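Local coordinates for Emp46p (Saccharomyces cerevisiae, PDB 2A6W), which is a legume-like lectin-family protein involved in the secretion of glycoproteins and in nucleus architecture and gene silencing, at residues F87-G92 and F195-S200. Sequence-based numbering, arbitrary orientation.
Sequences FWLKQG and FRIGTS
At the edge of the Trp88 indole, Ser200 OG lies almost in the ring plane and accepts a nearly straight hydrogen bond from NE1 (2.9 Å, 166° at the hydrogen). OG also hydrogen-bonds Phe101 O, which positions the hydroxyl to hold the NE1 edge of the indole and ties it to a nearby loop; Phe108 meets the indole edge-to-face, and Trp55 also packs against it. The guanidinium of Arg196 receives Lys90 CE at its edge (NH1 to CE 3.7 Å). The two chains run side by side, with Trp55 in cation-pi contact with the arginine. Lys90 NZ and Arg196 NH1 lie 4.6 Å apart; a long, weak ion pair from NH1 to Glu94 OE2 may offset part of the like charge. On the opposite face of the sheet, the Phe87 ring meets Thr199 OG1 obliquely (CE1 to OG1 3.4 Å). With OG1 anti to the backbone nitrogen (chi1 -179°), the threonine hydroxyl is placed beside this ring and hydrogen-bonds Ala86 O. Further along, Leu89 CG meets the Phe195 ring obliquely (3.8 Å to CE2), and CD1 reaches Ile197 CG1.

Between the two faces, the backbones pair antiparallel, Trp88 with Gly198 and Lys90 with Arg196 as hydrogen-bonded pairs; the bond from Gly198 N to Trp88 O is weak. One water donates to both Trp88 O and Gly198 O. The two strands are central in a seven-stranded antiparallel sheet of the lectin beta-sandwich, flanked by strands 51-56 and 111-115, while Leu89, Ile197 and Thr199 pack onto strand 66-75 of the other sheet.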
loop_
_atom_site.group_PDB
_atom_site.type_symbol
_atom_site.label_atom_id
_atom_site.label_comp_id
_atom_site.label_asym_id
_atom_site.label_seq_id
_atom_site.Cartn_x
_atom_site.Cartn_y
_atom_site.Cartn_z
ATOM N N PHE A 87 -1.250 -2.230 0.169
ATOM C CA PHE A 87 -0.737 -1.148 0.983
ATOM C C PHE A 87 -0.773 -1.599 2.430
ATOM O O PHE A 87 -1.787 -2.122 2.911
ATOM C CB PHE A 87 -1.561 0.117 0.773
ATOM C CG PHE A 87 -1.485 0.641 -0.623
ATOM C CD1 PHE A 87 -0.418 1.406 -1.017
ATOM C CD2 PHE A 87 -2.477 0.341 -1.548
ATOM C CE1 PHE A 87 -0.330 1.891 -2.324
ATOM C CE2 PHE A 87 -2.392 0.790 -2.833
ATOM C CZ PHE A 87 -1.317 1.579 -3.233
ATOM N N TRP A 88 0.340 -1.370 3.118
ATOM C CA TRP A 88 0.608 -1.963 4.422
ATOM C C TRP A 88 0.859 -0.942 5.507
ATOM O O TRP A 88 1.471 0.097 5.301
ATOM C CB TRP A 88 1.848 -2.850 4.382
ATOM C CG TRP A 88 1.831 -3.929 3.338
ATOM C CD1 TRP A 88 2.321 -3.830 2.084
ATOM C CD2 TRP A 88 1.351 -5.263 3.477
ATOM N NE1 TRP A 88 2.167 -5.015 1.416
ATOM C CE2 TRP A 88 1.564 -5.913 2.249
ATOM C CE3 TRP A 88 0.750 -5.985 4.514
ATOM C CZ2 TRP A 88 1.206 -7.230 2.036
ATOM C CZ3 TRP A 88 0.420 -7.286 4.299
ATOM C CH2 TRP A 88 0.615 -7.893 3.063
ATOM N N LEU A 89 0.402 -1.309 6.694
ATOM C CA LEU A 89 0.678 -0.596 7.914
ATOM C C LEU A 89 0.876 -1.733 8.914
ATOM O O LEU A 89 -0.103 -2.350 9.319
ATOM C CB LEU A 89 -0.539 0.261 8.261
ATOM C CG LEU A 89 -0.350 1.733 8.510
ATOM C CD1 LEU A 89 0.199 2.422 7.278
ATOM C CD2 LEU A 89 -1.649 2.354 8.957
ATOM N N LYS A 90 2.118 -2.087 9.249
ATOM C CA LYS A 90 2.315 -3.260 10.108
ATOM C C LYS A 90 3.391 -3.165 11.196
ATOM O O LYS A 90 4.503 -2.689 10.959
ATOM C CB LYS A 90 2.504 -4.523 9.269
ATOM C CG LYS A 90 3.768 -4.611 8.433
ATOM C CD LYS A 90 3.661 -5.800 7.466
ATOM C CE LYS A 90 4.675 -6.892 7.759
ATOM N NZ LYS A 90 4.445 -8.040 6.844
ATOM N N GLN A 91 3.021 -3.625 12.393
ATOM C CA GLN A 91 3.919 -3.705 13.553
ATOM C C GLN A 91 5.125 -4.633 13.340
ATOM O O GLN A 91 5.147 -5.464 12.424
ATOM C CB GLN A 91 3.139 -4.166 14.775
ATOM C CG GLN A 91 2.223 -3.106 15.324
ATOM C CD GLN A 91 1.355 -3.619 16.468
ATOM O OE1 GLN A 91 1.396 -3.080 17.588
ATOM N NE2 GLN A 91 0.567 -4.653 16.192
ATOM N N GLY A 92 6.121 -4.484 14.213
ATOM C CA GLY A 92 7.446 -5.028 13.978
ATOM C C GLY A 92 7.551 -6.530 14.116
ATOM O O GLY A 92 6.572 -7.258 13.905
ATOM N N PHE A 195 5.099 1.601 13.621
ATOM C CA PHE A 195 4.763 0.631 12.593
ATOM C C PHE A 195 5.487 0.971 11.301
ATOM O O PHE A 195 6.007 2.058 11.135
ATOM C CB PHE A 195 3.257 0.590 12.366
ATOM C CG PHE A 195 2.638 1.941 12.198
ATOM C CD1 PHE A 195 2.221 2.665 13.308
ATOM C CD2 PHE A 195 2.472 2.491 10.943
ATOM C CE1 PHE A 195 1.659 3.904 13.175
ATOM C CE2 PHE A 195 1.890 3.736 10.802
ATOM C CZ PHE A 195 1.488 4.440 11.930
ATOM N N ARG A 196 5.548 -0.003 10.411
ATOM C CA ARG A 196 6.237 0.165 9.149
ATOM C C ARG A 196 5.193 0.463 8.081
ATOM O O ARG A 196 4.078 -0.032 8.155
ATOM C CB ARG A 196 7.011 -1.088 8.787
ATOM C CG ARG A 196 7.942 -1.603 9.874
ATOM C CD ARG A 196 8.448 -2.999 9.576
ATOM N NE ARG A 196 9.024 -3.090 8.232
ATOM C CZ ARG A 196 8.753 -4.043 7.326
ATOM N NH1 ARG A 196 7.891 -5.027 7.583
ATOM N NH2 ARG A 196 9.360 -4.014 6.140
ATOM N N ILE A 197 5.564 1.292 7.118
ATOM C CA ILE A 197 4.651 1.746 6.068
ATOM C C ILE A 197 5.226 1.296 4.747
ATOM O O ILE A 197 6.404 1.528 4.496
ATOM C CB ILE A 197 4.594 3.279 6.117
ATOM C CG1 ILE A 197 4.052 3.742 7.477
ATOM C CG2 ILE A 197 3.795 3.867 4.953
ATOM C CD1 ILE A 197 4.081 5.224 7.670
ATOM N N GLY A 198 4.414 0.690 3.884
ATOM C CA GLY A 198 4.911 0.290 2.573
ATOM C C GLY A 198 3.817 -0.119 1.588
ATOM O O GLY A 198 2.615 -0.030 1.857
ATOM N N THR A 199 4.265 -0.563 0.426
ATOM C CA THR A 199 3.387 -1.063 -0.613
ATOM C C THR A 199 4.125 -2.179 -1.338
ATOM O O THR A 199 5.357 -2.185 -1.372
ATOM C CB THR A 199 2.999 0.079 -1.587
ATOM O OG1 THR A 199 2.123 -0.426 -2.587
ATOM C CG2 THR A 199 4.217 0.608 -2.379
ATOM N N SER A 200 3.378 -3.099 -1.919
ATOM C CA SER A 200 3.956 -4.197 -2.688
ATOM C C SER A 200 2.955 -4.654 -3.719
ATOM O O SER A 200 1.768 -4.415 -3.583
ATOM C CB SER A 200 4.304 -5.355 -1.755
ATOM O OG SER A 200 3.143 -5.943 -1.193
HETATM O O HOH W 1 1.076 1.934 3.255
#